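Local coordinates for protein putative methylase (Clostridium difficile, PDB 3LDU) that probably methylates guanine bases of ribosomal RNA and binds GTP, at residues R168-K173 against I209-A214; I229-R234 against D243-A248; Y330-R333 against S339-L342; D348-Y351 against K356-K359. All coordinates share one frame; numbering follows the deposited sequence.

Contact 1. Residues R168-K173 against I209-A214; sequences RGYREK and ILIEAA
The loop 168-173, ahead of helix 181-189 of the methyltransferase domain, is tied to helix 208-217 by Arg168 and Tyr170, which converge on Glu212. Arg168 approaches side-on and uses two nitrogens. Its NE donates to Glu212 OE2 at 2.9 Å, with a N-H...O angle of 161°. Its NH1 donates to Glu212 OE1, also at 2.9 Å. The carboxylate lies at the edge of the guanidinium, but the two planes are turned 39° apart. NE meets OE2 on the syn side but tilted out of the carboxylate plane, while NH1 meets OE1 from above that plane. Tyr170 OH donates to the anti lone pair of Glu212 OE2 at 2.7 Å. Two donors thus hold this one buried oxygen.

Helix 208-217 follows strand 199-201 of the Rossmann-like sheet, and it starts at Thr208, a residue of the GTP site. The side chain of Tyr170 comes within about 4 Å of that of Thr208 and about 8 Å of the bound GTP. Ile211, the residue before Glu212, packs on the Tyr170 ring: its CG2 sits over one face, toward the rim, 3.7 Å from the centroid, in a CH-pi contact. The Glu212 chain bends at chi2 (-73°), which brings its carboxylate round to the loop. Arg168 NH1 also donates to the carbonyl O of Arg57, and NH2 to that of Leu165.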
loop_
_atom_site.group_PDB
_atom_site.type_symbol
_atom_site.label_atom_id
_atom_site.label_comp_id
_atom_site.label_asym_id
_atom_site.label_seq_id
_atom_site.Cartn_x
_atom_site.Cartn_y
_atom_site.Cartn_z
ATOM N N ARG A 168 9.077 1.195 -0.304
ATOM C CA ARG A 168 9.519 2.308 0.540
ATOM C C ARG A 168 10.997 2.590 0.302
ATOM O O ARG A 168 11.466 3.710 0.499
ATOM C CB ARG A 168 9.302 2.025 2.035
ATOM C CG ARG A 168 7.925 2.367 2.615
ATOM C CD ARG A 168 6.944 1.348 2.176
ATOM N NE ARG A 168 5.814 1.128 3.084
ATOM C CZ ARG A 168 4.561 1.475 2.808
ATOM N NH1 ARG A 168 3.586 1.177 3.663
ATOM N NH2 ARG A 168 4.278 2.115 1.672
ATOM N N GLY A 169 11.725 1.564 -0.122
ATOM C CA GLY A 169 13.158 1.680 -0.330
ATOM C C GLY A 169 13.972 0.735 0.534
ATOM O O GLY A 169 15.178 0.621 0.361
ATOM N N TYR A 170 13.322 0.049 1.469
ATOM C CA TYR A 170 14.056 -0.812 2.390
ATOM C C TYR A 170 14.028 -2.290 2.023
ATOM O O TYR A 170 14.765 -3.080 2.618
ATOM C CB TYR A 170 13.567 -0.627 3.828
ATOM C CG TYR A 170 12.163 -1.136 4.115
ATOM C CD1 TYR A 170 11.108 -0.248 4.343
ATOM C CD2 TYR A 170 11.895 -2.500 4.183
ATOM C CE1 TYR A 170 9.820 -0.715 4.627
ATOM C CE2 TYR A 170 10.614 -2.977 4.469
ATOM C CZ TYR A 170 9.582 -2.081 4.687
ATOM O OH TYR A 170 8.320 -2.559 4.980
ATOM N N ARG A 171 13.190 -2.670 1.062
ATOM C CA ARG A 171 13.062 -4.081 0.707
ATOM C C ARG A 171 14.212 -4.528 -0.177
ATOM O O ARG A 171 14.325 -4.118 -1.334
ATOM C CB ARG A 171 11.717 -4.398 0.039
ATOM C CG ARG A 171 11.505 -5.896 -0.226
ATOM C CD ARG A 171 10.756 -6.622 0.909
ATOM N NE ARG A 171 9.310 -6.413 0.830
ATOM C CZ ARG A 171 8.549 -6.777 -0.205
ATOM N NH1 ARG A 171 7.242 -6.544 -0.184
ATOM N NH2 ARG A 171 9.091 -7.366 -1.267
ATOM N N GLU A 172 15.067 -5.372 0.390
ATOM C CA GLU A 172 16.242 -5.870 -0.300
ATOM C C GLU A 172 16.332 -7.383 -0.096
ATOM O O GLU A 172 17.392 -7.984 -0.284
ATOM C CB GLU A 172 17.498 -5.173 0.239
ATOM C CG GLU A 172 17.235 -3.853 0.978
ATOM C CD GLU A 172 17.066 -2.643 0.055
ATOM O OE1 GLU A 172 18.027 -2.290 -0.667
ATOM O OE2 GLU A 172 15.977 -2.026 0.067
ATOM N N LYS A 173 15.209 -7.988 0.288
ATOM C CA LYS A 173 15.147 -9.415 0.609
ATOM C C LYS A 173 15.937 -10.290 -0.368
ATOM O O LYS A 173 15.578 -10.420 -1.539
ATOM C CB LYS A 173 13.695 -9.877 0.695
ATOM N N ILE A 209 6.460 -6.843 8.449
ATOM C CA ILE A 209 5.405 -6.472 9.373
ATOM C C ILE A 209 5.957 -5.604 10.499
ATOM O O ILE A 209 5.361 -4.594 10.853
ATOM C CB ILE A 209 4.687 -7.725 9.924
ATOM C CG1 ILE A 209 3.835 -8.328 8.803
ATOM C CG2 ILE A 209 3.810 -7.370 11.131
ATOM C CD1 ILE A 209 3.133 -9.617 9.196
ATOM N N LEU A 210 7.092 -6.008 11.065
ATOM C CA LEU A 210 7.686 -5.257 12.170
ATOM C C LEU A 210 8.274 -3.915 11.741
ATOM O O LEU A 210 8.154 -2.928 12.458
ATOM C CB LEU A 210 8.757 -6.079 12.872
ATOM C CG LEU A 210 8.182 -7.316 13.548
ATOM C CD1 LEU A 210 9.316 -8.209 14.073
ATOM C CD2 LEU A 210 7.256 -6.866 14.647
ATOM N N ILE A 211 8.931 -3.888 10.590
ATOM C CA ILE A 211 9.397 -2.605 10.047
ATOM C C ILE A 211 8.226 -1.629 9.858
ATOM O O ILE A 211 8.298 -0.469 10.275
ATOM C CB ILE A 211 10.223 -2.813 8.756
ATOM C CG1 ILE A 211 11.504 -3.574 9.096
ATOM C CG2 ILE A 211 10.559 -1.469 8.088
ATOM C CD1 ILE A 211 12.234 -4.172 7.897
ATOM N N GLU A 212 7.133 -2.093 9.255
ATOM C CA GLU A 212 5.969 -1.225 9.118
ATOM C C GLU A 212 5.413 -0.769 10.459
ATOM O O GLU A 212 5.032 0.403 10.613
ATOM C CB GLU A 212 4.880 -1.856 8.249
ATOM C CG GLU A 212 5.329 -2.087 6.829
ATOM C CD GLU A 212 5.441 -0.779 6.031
ATOM O OE1 GLU A 212 4.564 0.098 6.172
ATOM O OE2 GLU A 212 6.403 -0.645 5.264
ATOM N N ALA A 213 5.377 -1.680 11.438
ATOM C CA ALA A 213 4.878 -1.303 12.746
ATOM C C ALA A 213 5.795 -0.288 13.426
ATOM O O ALA A 213 5.312 0.660 14.044
ATOM C CB ALA A 213 4.668 -2.541 13.637
ATOM N N ALA A 214 7.110 -0.496 13.337
ATOM C CA ALA A 214 8.056 0.446 13.924
ATOM C C ALA A 214 7.864 1.831 13.292
ATOM O O ALA A 214 7.858 2.837 13.997
ATOM C CB ALA A 214 9.503 -0.030 13.725
#

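Contact 2. Residues I229-R234 against D243-A248; sequences ISEKWR and DVRKDA
Glu231 and Arg245 reach for each other from two neighbouring elements, and their side chains cross at about a right angle. Both chains are long and straight. Glu231 is extended beyond CG (chi2 -175°), and Arg245 is extended from CG to NE. The charged groups therefore meet well away from either backbone: the nearest CA atoms, those of Glu231 and Arg245, are 11.0 Å apart.

The carboxylate comes to the edge of the guanidinium, on the side that carries NE and NH2. Arg245 NH2 donates to Glu231 OE1 at 2.9 Å. Arg245 NE donates to Glu231 OE2 at 3.1 Å, with a N-H...O angle of 157°. A third bond, from NH2 of Arg245 to OE2 of Glu231, is weak at 3.2 Å. Both acceptor oxygens lie close to the guanidinium plane. The carboxylate plane is tilted 33° from it, so NH2 meets OE1 from above the carboxylate, and NE meets OE2 on the syn side but out of plane.

This is a side-on, two-nitrogen salt bridge at the protein surface. It links the 3-10 turn 229-232 to helix 238-251, in the methyltransferase domain and away from the GTP site. Five residues, 233-237, join the two elements.

Each group has a further partner, which should restrain its rotation. NH2 of Arg245 also donates to the carbonyl O of Arg226, outside both segments. Glu231 OE1 also accepts from the backbone N of Phe228. The arginine chain rests against Met54 of helix 48-55.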
loop_
_atom_site.group_PDB
_atom_site.type_symbol
_atom_site.label_atom_id
_atom_site.label_comp_id
_atom_site.label_asym_id
_atom_site.label_seq_id
_atom_site.Cartn_x
_atom_site.Cartn_y
_atom_site.Cartn_z
ATOM N N ILE A 229 7.786 10.466 -8.971
ATOM C CA ILE A 229 7.904 11.039 -10.319
ATOM C C ILE A 229 7.439 12.497 -10.384
ATOM O O ILE A 229 8.029 13.288 -11.116
ATOM C CB ILE A 229 7.150 10.174 -11.361
ATOM C CG1 ILE A 229 7.599 10.515 -12.783
ATOM C CG2 ILE A 229 5.634 10.339 -11.209
ATOM C CD1 ILE A 229 9.083 10.315 -13.022
ATOM N N SER A 230 6.413 12.870 -9.615
ATOM C CA SER A 230 5.862 14.239 -9.678
ATOM C C SER A 230 6.757 15.304 -9.043
ATOM O O SER A 230 6.492 16.513 -9.176
ATOM C CB SER A 230 4.475 14.303 -9.026
ATOM O OG SER A 230 4.520 13.789 -7.698
ATOM N N GLU A 231 7.806 14.872 -8.350
ATOM C CA GLU A 231 8.760 15.822 -7.796
ATOM C C GLU A 231 9.509 16.558 -8.903
ATOM O O GLU A 231 10.065 17.636 -8.670
ATOM C CB GLU A 231 9.751 15.137 -6.855
ATOM C CG GLU A 231 9.120 14.662 -5.562
ATOM C CD GLU A 231 10.148 14.095 -4.617
ATOM O OE1 GLU A 231 10.480 12.898 -4.754
ATOM O OE2 GLU A 231 10.632 14.849 -3.746
ATOM N N LYS A 232 9.526 15.981 -10.102
ATOM C CA LYS A 232 10.178 16.637 -11.240
ATOM C C LYS A 232 9.235 17.511 -12.083
ATOM O O LYS A 232 9.685 18.198 -13.004
ATOM C CB LYS A 232 10.860 15.611 -12.147
ATOM C CG LYS A 232 11.869 14.720 -11.428
ATOM C CD LYS A 232 12.488 13.723 -12.399
ATOM C CE LYS A 232 13.503 12.824 -11.714
ATOM N NZ LYS A 232 14.624 13.605 -11.119
ATOM N N TRP A 233 7.946 17.510 -11.766
ATOM C CA TRP A 233 6.978 18.229 -12.590
ATOM C C TRP A 233 7.129 19.739 -12.498
ATOM O O TRP A 233 7.040 20.315 -11.416
ATOM C CB TRP A 233 5.553 17.860 -12.190
ATOM C CG TRP A 233 5.149 16.470 -12.552
ATOM C CD1 TRP A 233 5.898 15.535 -13.216
ATOM C CD2 TRP A 233 3.877 15.861 -12.293
ATOM N NE1 TRP A 233 5.167 14.369 -13.363
ATOM C CE2 TRP A 233 3.928 14.548 -12.807
ATOM C CE3 TRP A 233 2.703 16.299 -11.669
ATOM C CZ2 TRP A 233 2.842 13.667 -12.718
ATOM C CZ3 TRP A 233 1.633 15.431 -11.585
ATOM C CH2 TRP A 233 1.710 14.126 -12.105
ATOM N N ARG A 234 7.324 20.376 -13.649
ATOM C CA ARG A 234 7.408 21.836 -13.711
ATOM C C ARG A 234 6.076 22.488 -13.354
ATOM O O ARG A 234 6.032 23.666 -12.993
ATOM C CB ARG A 234 7.840 22.279 -15.109
ATOM C CG ARG A 234 9.293 21.995 -15.404
ATOM C CD ARG A 234 9.616 22.301 -16.859
ATOM N NE ARG A 234 9.083 21.275 -17.747
ATOM C CZ ARG A 234 8.711 21.484 -19.004
ATOM N NH1 ARG A 234 8.803 22.701 -19.548
ATOM N NH2 ARG A 234 8.248 20.476 -19.724
ATOM N N ASP A 243 8.683 21.439 1.464
ATOM C CA ASP A 243 8.145 21.685 2.795
ATOM C C ASP A 243 7.517 20.418 3.381
ATOM O O ASP A 243 7.628 20.158 4.580
ATOM C CB ASP A 243 7.119 22.814 2.759
ATOM C CG ASP A 243 7.764 24.176 2.533
ATOM O OD1 ASP A 243 9.003 24.259 2.619
ATOM O OD2 ASP A 243 7.032 25.153 2.286
ATOM N N VAL A 244 6.863 19.634 2.529
ATOM C CA VAL A 244 6.250 18.379 2.970
ATOM C C VAL A 244 7.288 17.361 3.442
ATOM O O VAL A 244 7.096 16.702 4.464
ATOM C CB VAL A 244 5.330 17.773 1.890
ATOM C CG1 VAL A 244 4.973 16.321 2.237
ATOM C CG2 VAL A 244 4.075 18.619 1.747
ATOM N N ARG A 245 8.394 17.231 2.717
ATOM C CA ARG A 245 9.478 16.351 3.178
ATOM C C ARG A 245 10.120 16.814 4.479
ATOM O O ARG A 245 10.394 16.004 5.365
ATOM C CB ARG A 245 10.581 16.226 2.129
ATOM C CG ARG A 245 10.264 15.264 1.033
ATOM C CD ARG A 245 11.525 14.731 0.392
ATOM N NE ARG A 245 11.175 13.990 -0.809
ATOM C CZ ARG A 245 11.048 12.671 -0.870
ATOM N NH1 ARG A 245 11.273 11.919 0.206
ATOM N NH2 ARG A 245 10.710 12.106 -2.017
ATOM N N LYS A 246 10.411 18.110 4.573
ATOM C CA LYS A 246 11.011 18.649 5.789
ATOM C C LYS A 246 10.061 18.464 6.978
ATOM O O LYS A 246 10.489 18.136 8.085
ATOM C CB LYS A 246 11.359 20.128 5.623
ATOM C CG LYS A 246 12.336 20.639 6.667
ATOM C CD LYS A 246 13.727 20.038 6.476
ATOM C CE LYS A 246 14.391 20.562 5.206
ATOM N NZ LYS A 246 15.799 20.092 5.055
ATOM N N ASP A 247 8.774 18.702 6.738
ATOM C CA ASP A 247 7.744 18.536 7.751
ATOM C C ASP A 247 7.741 17.087 8.226
ATOM O O ASP A 247 7.680 16.821 9.428
ATOM C CB ASP A 247 6.373 18.896 7.169
ATOM C CG ASP A 247 5.238 18.691 8.158
ATOM O OD1 ASP A 247 5.303 19.248 9.273
ATOM O OD2 ASP A 247 4.272 17.980 7.807
ATOM N N ALA A 248 7.819 16.150 7.283
ATOM C CA ALA A 248 7.805 14.732 7.650
ATOM C C ALA A 248 9.019 14.362 8.488
ATOM O O ALA A 248 8.903 13.617 9.462
ATOM C CB ALA A 248 7.698 13.837 6.422
#

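Contact 3. Residues Y330-R333 against S339-L342; sequences YAFR and SYYL
Phe332 CB sits over the centre of one face of the Tyr340 ring, 3.9 Å from the centroid and 13° off the ring normal. This is a CH-pi contact. The closest carbon in that face is Tyr340 CE2, 3.8 Å from Phe332 CB. The two rings themselves meet obliquely, with planes at 52° and centroids 5.5 Å apart. Beyond them the Phe332 ring reaches Leu342, with CE2 to CD2 of Leu342 at 4.2 Å. Arg333 crosses the far end of the tyrosine at about a right angle, and its CG lies 3.5 Å from Tyr340 OH.

A second shell of residues surrounds these groups. Tyr340 OH is hydrogen-bonded to Gln355 NE2, and its ring also meets that of Tyr375. Arg333 bends at chi3 (-72°); its NH1 donates to the carbonyl of Phe353, and its guanidinium makes a cation-pi contact with the Phe353 ring. Phe332 also packs on Ile305 and on Pro202, a residue of the GTP site.

Helix 315-333 here lies against strand 339-344, the strand that follows it. With strand 304-307 they form a beta-alpha-beta unit of the Rossmann-like methyltransferase sheet.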
loop_
_atom_site.group_PDB
_atom_site.type_symbol
_atom_site.label_atom_id
_atom_site.label_comp_id
_atom_site.label_asym_id
_atom_site.label_seq_id
_atom_site.Cartn_x
_atom_site.Cartn_y
_atom_site.Cartn_z
ATOM N N TYR A 330 -1.677 -23.902 20.373
ATOM C CA TYR A 330 -1.294 -24.346 21.715
ATOM C C TYR A 330 -0.424 -23.298 22.408
ATOM O O TYR A 330 -0.717 -22.898 23.534
ATOM C CB TYR A 330 -0.593 -25.705 21.651
ATOM C CG TYR A 330 -0.076 -26.236 22.972
ATOM C CD1 TYR A 330 -0.945 -26.752 23.930
ATOM C CD2 TYR A 330 1.288 -26.259 23.249
ATOM C CE1 TYR A 330 -0.470 -27.253 25.132
ATOM C CE2 TYR A 330 1.773 -26.763 24.450
ATOM C CZ TYR A 330 0.891 -27.255 25.386
ATOM O OH TYR A 330 1.374 -27.752 26.580
ATOM N N ALA A 331 0.627 -22.836 21.724
ATOM C CA ALA A 331 1.558 -21.867 22.309
ATOM C C ALA A 331 0.884 -20.531 22.611
ATOM O O ALA A 331 1.081 -19.948 23.674
ATOM C CB ALA A 331 2.768 -21.644 21.395
ATOM N N PHE A 332 0.108 -20.031 21.659
ATOM C CA PHE A 332 -0.475 -18.708 21.824
ATOM C C PHE A 332 -1.531 -18.675 22.939
ATOM O O PHE A 332 -1.681 -17.665 23.633
ATOM C CB PHE A 332 -1.085 -18.208 20.504
ATOM C CG PHE A 332 -0.070 -17.900 19.421
ATOM C CD1 PHE A 332 1.284 -18.153 19.592
ATOM C CD2 PHE A 332 -0.497 -17.345 18.220
ATOM C CE1 PHE A 332 2.197 -17.849 18.574
ATOM C CE2 PHE A 332 0.410 -17.041 17.200
ATOM C CZ PHE A 332 1.756 -17.297 17.383
ATOM N N ARG A 333 -2.268 -19.770 23.100
ATOM C CA ARG A 333 -3.319 -19.838 24.116
ATOM C C ARG A 333 -2.749 -19.922 25.539
ATOM O O ARG A 333 -3.466 -19.690 26.513
ATOM C CB ARG A 333 -4.295 -20.997 23.825
ATOM C CG ARG A 333 -5.294 -20.673 22.691
ATOM C CD ARG A 333 -6.407 -21.721 22.550
ATOM N NE ARG A 333 -5.918 -22.972 21.982
ATOM C CZ ARG A 333 -5.688 -23.171 20.688
ATOM N NH1 ARG A 333 -5.898 -22.193 19.809
ATOM N NH2 ARG A 333 -5.232 -24.346 20.275
ATOM N N SER A 339 -3.238 -10.852 22.546
ATOM C CA SER A 339 -4.069 -10.745 21.349
ATOM C C SER A 339 -3.202 -11.228 20.193
ATOM O O SER A 339 -2.031 -10.878 20.130
ATOM C CB SER A 339 -4.429 -9.279 21.074
ATOM O OG SER A 339 -5.283 -8.737 22.073
ATOM N N TYR A 340 -3.751 -12.018 19.276
ATOM C CA TYR A 340 -2.940 -12.475 18.152
ATOM C C TYR A 340 -3.714 -12.392 16.840
ATOM O O TYR A 340 -4.935 -12.560 16.818
ATOM C CB TYR A 340 -2.360 -13.878 18.389
ATOM C CG TYR A 340 -3.187 -14.785 19.290
ATOM C CD1 TYR A 340 -4.143 -15.637 18.759
ATOM C CD2 TYR A 340 -2.976 -14.814 20.662
ATOM C CE1 TYR A 340 -4.894 -16.477 19.567
ATOM C CE2 TYR A 340 -3.735 -15.659 21.493
ATOM C CZ TYR A 340 -4.690 -16.487 20.929
ATOM O OH TYR A 340 -5.456 -17.337 21.718
ATOM N N TYR A 341 -2.987 -12.130 15.759
ATOM C CA TYR A 341 -3.585 -11.863 14.455
ATOM C C TYR A 341 -2.733 -12.575 13.420
ATOM O O TYR A 341 -1.514 -12.419 13.411
ATOM C CB TYR A 341 -3.582 -10.354 14.190
ATOM C CG TYR A 341 -4.324 -9.560 15.250
ATOM C CD1 TYR A 341 -5.659 -9.204 15.076
ATOM C CD2 TYR A 341 -3.693 -9.194 16.448
ATOM C CE1 TYR A 341 -6.348 -8.477 16.047
ATOM C CE2 TYR A 341 -4.383 -8.479 17.431
ATOM C CZ TYR A 341 -5.705 -8.121 17.219
ATOM O OH TYR A 341 -6.411 -7.415 18.184
ATOM N N LEU A 342 -3.356 -13.384 12.576
ATOM C CA LEU A 342 -2.600 -14.191 11.625
ATOM C C LEU A 342 -3.227 -14.095 10.254
ATOM O O LEU A 342 -4.449 -14.203 10.113
ATOM C CB LEU A 342 -2.611 -15.666 12.061
ATOM C CG LEU A 342 -1.917 -16.004 13.381
ATOM C CD1 LEU A 342 -2.945 -15.984 14.504
ATOM C CD2 LEU A 342 -1.231 -17.365 13.323
#

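Contact 4. Residues D348-Y351 against K356-K359; sequences DFEY and KADK
The backbones come close where the first turn of helix 349-353 faces the loop that leaves it, with the CA atoms of Glu350 and Lys356 5.5 Å apart. The helix and the loop are part of the connection between strand 339-344 and the edge strand 359-365 of the methyltransferase sheet. Four residues separate the two segments, and the side chain of Glu350 spans the gap.

The Glu350 chain is extended beyond CG (chi2 164°), so the carboxylate reaches across to the loop. The backbone N of Ala357 donates to Glu350 OE2 at 2.8 Å. The bond is nearly straight, with a N-H...O angle of 170°. OE2 receives it on its anti lone pair, away from OE1. A single carboxylate oxygen thus satisfies a main-chain donor of the loop.

Carbon atoms gather round the same oxygen. Lys356 CA is 3.6 Å from Glu350 OE2, and Lys356 CG is 3.7 Å away. The lysine points its CB away from the helix, and its ammonium does not pair with the glutamate. Glu350 also lies on Phe373 and Tyr375 of strand 368-375, and Ala357 shares the tyrosine.

Past Ala357 the loop enters the sheet. Asp358 and Lys359 both face Gln374, which makes a classic beta bulge at the start of strand 359-365. At the bulge Lys359 NZ forms a salt bridge with Asp358 OD2 at 3.0 Å, on the syn side but tilted out of the carboxylate plane.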
loop_
_atom_site.group_PDB
_atom_site.type_symbol
_atom_site.label_atom_id
_atom_site.label_comp_id
_atom_site.label_asym_id
_atom_site.label_seq_id
_atom_site.Cartn_x
_atom_site.Cartn_y
_atom_site.Cartn_z
ATOM N N ASP A 348 -9.271 -23.423 6.086
ATOM C CA ASP A 348 -9.710 -24.053 7.325
ATOM C C ASP A 348 -8.747 -23.796 8.487
ATOM O O ASP A 348 -8.535 -24.669 9.339
ATOM C CB ASP A 348 -9.859 -25.555 7.109
ATOM C CG ASP A 348 -10.847 -26.186 8.065
ATOM O OD1 ASP A 348 -11.822 -25.500 8.446
ATOM O OD2 ASP A 348 -10.653 -27.364 8.427
ATOM N N PHE A 349 -8.177 -22.593 8.517
ATOM C CA PHE A 349 -7.201 -22.221 9.533
ATOM C C PHE A 349 -7.739 -22.361 10.955
ATOM O O PHE A 349 -7.097 -22.966 11.802
ATOM C CB PHE A 349 -6.689 -20.786 9.310
ATOM C CG PHE A 349 -5.877 -20.269 10.457
ATOM C CD1 PHE A 349 -4.543 -20.632 10.602
ATOM C CD2 PHE A 349 -6.456 -19.464 11.418
ATOM C CE1 PHE A 349 -3.795 -20.172 11.674
ATOM C CE2 PHE A 349 -5.717 -19.009 12.496
ATOM C CZ PHE A 349 -4.386 -19.361 12.622
ATOM N N GLU A 350 -8.928 -21.820 11.205
ATOM C CA GLU A 350 -9.485 -21.815 12.554
ATOM C C GLU A 350 -9.600 -23.223 13.113
ATOM O O GLU A 350 -9.345 -23.450 14.294
ATOM C CB GLU A 350 -10.842 -21.113 12.575
ATOM C CG GLU A 350 -10.729 -19.611 12.357
ATOM C CD GLU A 350 -12.054 -18.983 11.996
ATOM O OE1 GLU A 350 -12.535 -19.250 10.877
ATOM O OE2 GLU A 350 -12.607 -18.227 12.826
ATOM N N TYR A 351 -9.962 -24.168 12.255
ATOM C CA TYR A 351 -10.084 -25.556 12.692
ATOM C C TYR A 351 -8.750 -26.144 13.169
ATOM O O TYR A 351 -8.682 -26.786 14.224
ATOM C CB TYR A 351 -10.707 -26.421 11.595
ATOM C CG TYR A 351 -10.843 -27.866 12.010
ATOM C CD1 TYR A 351 -11.851 -28.264 12.879
ATOM C CD2 TYR A 351 -9.952 -28.827 11.552
ATOM C CE1 TYR A 351 -11.972 -29.589 13.268
ATOM C CE2 TYR A 351 -10.064 -30.148 11.936
ATOM C CZ TYR A 351 -11.076 -30.525 12.795
ATOM O OH TYR A 351 -11.193 -31.842 13.184
ATOM N N LYS A 356 -11.803 -20.144 17.223
ATOM C CA LYS A 356 -12.592 -19.345 16.293
ATOM C C LYS A 356 -12.193 -17.889 16.464
ATOM O O LYS A 356 -12.056 -17.411 17.588
ATOM C CB LYS A 356 -14.093 -19.522 16.573
ATOM C CG LYS A 356 -14.996 -18.830 15.568
ATOM C CD LYS A 356 -16.444 -19.290 15.670
ATOM C CE LYS A 356 -17.301 -18.313 16.465
ATOM N NZ LYS A 356 -16.877 -18.178 17.889
ATOM N N ALA A 357 -11.981 -17.184 15.353
ATOM C CA ALA A 357 -11.568 -15.793 15.434
ATOM C C ALA A 357 -12.737 -14.879 15.777
ATOM O O ALA A 357 -13.896 -15.183 15.469
ATOM C CB ALA A 357 -10.904 -15.342 14.121
ATOM N N ASP A 358 -12.419 -13.757 16.419
ATOM C CA ASP A 358 -13.382 -12.691 16.635
ATOM C C ASP A 358 -13.856 -12.134 15.289
ATOM O O ASP A 358 -15.049 -11.903 15.086
ATOM C CB ASP A 358 -12.748 -11.574 17.469
ATOM C CG ASP A 358 -13.628 -10.343 17.558
ATOM O OD1 ASP A 358 -14.806 -10.493 17.937
ATOM O OD2 ASP A 358 -13.149 -9.230 17.250
ATOM N N LYS A 359 -12.909 -11.919 14.375
ATOM C CA LYS A 359 -13.221 -11.446 13.034
ATOM C C LYS A 359 -12.322 -12.146 12.030
ATOM O O LYS A 359 -11.197 -12.525 12.348
ATOM C CB LYS A 359 -13.015 -9.941 12.929
ATOM C CG LYS A 359 -13.934 -9.126 13.808
ATOM C CD LYS A 359 -13.772 -7.638 13.495
ATOM C CE LYS A 359 -14.581 -6.769 14.450
ATOM N NZ LYS A 359 -14.000 -6.762 15.823
#

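The four contacts follow one another along the chain, each closing before the next opens, and all lie in the methyltransferase domain. Contacts 1 and 2 involve the successive helices 208-217 and 238-251; their centres are about 22 Å apart. Contact 3 lies on strand 339-344 of the Rossmann-like sheet, and contact 4 on the helix and loop that follow it. Their centres are about 11 Å apart, and they touch through Leu342 CD2 and Phe349 CZ at 3.8 Å. The centre of contact 2 is about 42 Å from that of contact 3, on the opposite side of the chain's centre. Contacts 1 and 3 approach the GTP site from different parts of the domain, while contacts 2 and 4 are at the surface.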